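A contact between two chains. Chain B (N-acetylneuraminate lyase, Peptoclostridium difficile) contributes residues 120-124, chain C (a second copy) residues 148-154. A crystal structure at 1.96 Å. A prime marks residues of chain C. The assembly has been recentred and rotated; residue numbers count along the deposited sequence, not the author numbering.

Chain B (120-124) FYYKF
Chain C, residues 148-154: SIPFLTG

Leu152′, Tyr121 and Lys123 make most of this contact, which buries 298 Å² in all. No hydrogen bond crosses it; the contact is van der Waals packing, mostly of carbon against carbon, with two carbonyl oxygens also touched. Chain B is irregular here. Tyr121 has a positive phi (74/-75), and a weak bond from Tyr122 N to Phe120 O (2.8 Å) spans it. Chain C enters extended at Ser148′ and Ile149′ (-124/84), then makes a short, weakly bonded helical turn at about 150-153. Ile149′ O accepts from Leu152′ N (3.3 Å), Thr153′ N (3.0 Å) and Thr153′ OG1 (2.8 Å); chi1 of Thr153′ is p. Gly154′ leaves the turn with positive phi (94/24), where a CB would jam against the preceding carbonyl oxygen.

The nearest CA atoms are those of Tyr121 and Leu152′, 5.6 Å apart. Leu152′ (-109/-26) points toward chain B in the m,t rotamer and is the most covered residue. Its branched end suits the place: Leu152′ CD1 lies 3.8 Å from Tyr121 CE2 and 4.2 Å from the ring centroid, 29° off the normal, an off-centre CH-pi contact, while Leu152′ CD2 reaches the backbone, 3.0 Å from Tyr121 O. That oxygen is buried without a polar partner.

Tyr121 leaves its backbone sideways, with chi1 t and chi2 69°, which brings the ring end nearer chain C. Tyrosine offers a broad ring for this packing. Leu152′ CB lies over one face. Thr153′ CG2 is at the edge, 4.2 Å from Tyr121 CE1. Tyr121 OH passes 4.3 Å from Ile149′ CG2 and is hydrogen-bonded elsewhere in the structure.

Lys123 (-100/89) points toward chain C, with chi angles m, m, t, t. Its aliphatic chain can pack on chain C while the residue as a whole stays exposed, as suits a lysine. Lys123 CE is 3.6 Å from Leu152′ CD2 and 3.7 Å from Phe151′ O. Phe151′, chi1 t and chi2 -92°, brings its ring obliquely to Lys123, with Phe151′ CZ 4.3 Å from Lys123 CG. Tyr122 (chi1 m) points away.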

# COMPACT_ATOMS: atom_id res chain seq x y z
N PHE B 120 16.19 2.60 8.29
CA PHE B 120 14.85 2.03 8.35
C PHE B 120 14.26 1.82 9.74
O PHE B 120 14.79 2.28 10.74
CB PHE B 120 14.81 0.71 7.57
CG PHE B 120 15.85 -0.28 8.00
CD1 PHE B 120 17.17 -0.16 7.58
CD2 PHE B 120 15.51 -1.34 8.84
CE1 PHE B 120 18.14 -1.07 7.99
CE2 PHE B 120 16.47 -2.26 9.26
CZ PHE B 120 17.79 -2.13 8.83
N TYR B 121 13.15 1.09 9.76
CA TYR B 121 12.37 0.79 10.96
C TYR B 121 11.63 2.07 11.37
O TYR B 121 10.42 2.18 11.17
CB TYR B 121 13.25 0.32 12.12
CG TYR B 121 12.41 -0.22 13.25
CD1 TYR B 121 11.69 -1.42 13.09
CD2 TYR B 121 12.22 0.50 14.42
CE1 TYR B 121 10.82 -1.87 14.07
CE2 TYR B 121 11.34 0.06 15.41
CZ TYR B 121 10.64 -1.13 15.23
OH TYR B 121 9.76 -1.55 16.19
N TYR B 122 12.35 3.03 11.92
CA TYR B 122 11.73 4.29 12.30
C TYR B 122 11.40 5.06 11.02
O TYR B 122 11.97 4.78 9.96
CB TYR B 122 12.68 5.10 13.18
CG TYR B 122 12.90 4.46 14.52
CD1 TYR B 122 11.88 4.44 15.49
CD2 TYR B 122 14.09 3.82 14.83
CE1 TYR B 122 12.06 3.81 16.71
CE2 TYR B 122 14.28 3.17 16.05
CZ TYR B 122 13.26 3.17 16.98
OH TYR B 122 13.44 2.52 18.18
N LYS B 123 10.48 6.02 11.10
CA LYS B 123 10.10 6.80 9.93
C LYS B 123 10.79 8.16 9.91
O LYS B 123 10.26 9.15 10.41
CB LYS B 123 8.58 6.98 9.90
CG LYS B 123 7.80 5.67 9.86
CD LYS B 123 8.22 4.82 8.66
CE LYS B 123 7.50 3.48 8.64
NZ LYS B 123 7.97 2.65 7.49
N PHE B 124 11.98 8.20 9.31
CA PHE B 124 12.78 9.43 9.21
C PHE B 124 12.35 10.32 8.04
O PHE B 124 12.03 9.82 6.96
CB PHE B 124 14.25 9.06 9.01
CG PHE B 124 14.81 8.20 10.11
CD1 PHE B 124 15.16 8.75 11.33
CD2 PHE B 124 15.00 6.83 9.91
CE1 PHE B 124 15.70 7.96 12.35
CE2 PHE B 124 15.53 6.03 10.91
CZ PHE B 124 15.89 6.59 12.14
N SER C 148 3.42 -7.28 17.52
CA SER C 148 3.05 -7.21 16.10
C SER C 148 2.78 -5.77 15.68
O SER C 148 1.73 -5.22 15.99
CB SER C 148 1.81 -8.08 15.84
OG SER C 148 1.40 -7.99 14.49
N ILE C 149 3.74 -5.16 14.98
CA ILE C 149 3.60 -3.78 14.52
C ILE C 149 3.76 -3.64 13.01
O ILE C 149 4.84 -3.33 12.50
CB ILE C 149 4.64 -2.85 15.23
CG1 ILE C 149 4.59 -1.44 14.63
CG2 ILE C 149 6.04 -3.44 15.12
CD1 ILE C 149 3.24 -0.76 14.74
N PRO C 150 2.67 -3.86 12.26
CA PRO C 150 2.69 -3.76 10.80
C PRO C 150 3.11 -2.36 10.32
O PRO C 150 3.72 -2.21 9.26
CB PRO C 150 1.26 -4.10 10.41
CG PRO C 150 0.85 -5.07 11.48
CD PRO C 150 1.37 -4.40 12.72
N PHE C 151 2.77 -1.35 11.11
CA PHE C 151 3.09 0.04 10.79
C PHE C 151 4.58 0.30 10.55
O PHE C 151 4.93 1.10 9.67
CB PHE C 151 2.55 0.95 11.90
CG PHE C 151 3.06 2.36 11.84
CD1 PHE C 151 4.20 2.73 12.56
CD2 PHE C 151 2.42 3.32 11.07
CE1 PHE C 151 4.68 4.04 12.51
CE2 PHE C 151 2.89 4.63 11.02
CZ PHE C 151 4.03 4.99 11.74
N LEU C 152 5.45 -0.36 11.31
CA LEU C 152 6.89 -0.16 11.15
C LEU C 152 7.62 -1.35 10.52
O LEU C 152 8.68 -1.18 9.90
CB LEU C 152 7.54 0.16 12.51
CG LEU C 152 7.24 1.52 13.14
CD1 LEU C 152 8.00 1.66 14.45
CD2 LEU C 152 7.65 2.63 12.18
N THR C 153 7.07 -2.55 10.66
CA THR C 153 7.69 -3.75 10.11
C THR C 153 7.08 -4.15 8.76
O THR C 153 7.80 -4.52 7.83
CB THR C 153 7.56 -4.95 11.07
OG1 THR C 153 6.19 -5.34 11.18
CG2 THR C 153 8.09 -4.58 12.46
N GLY C 154 5.76 -4.07 8.66
CA GLY C 154 5.09 -4.44 7.43
C GLY C 154 4.63 -5.89 7.45
O GLY C 154 4.46 -6.51 6.40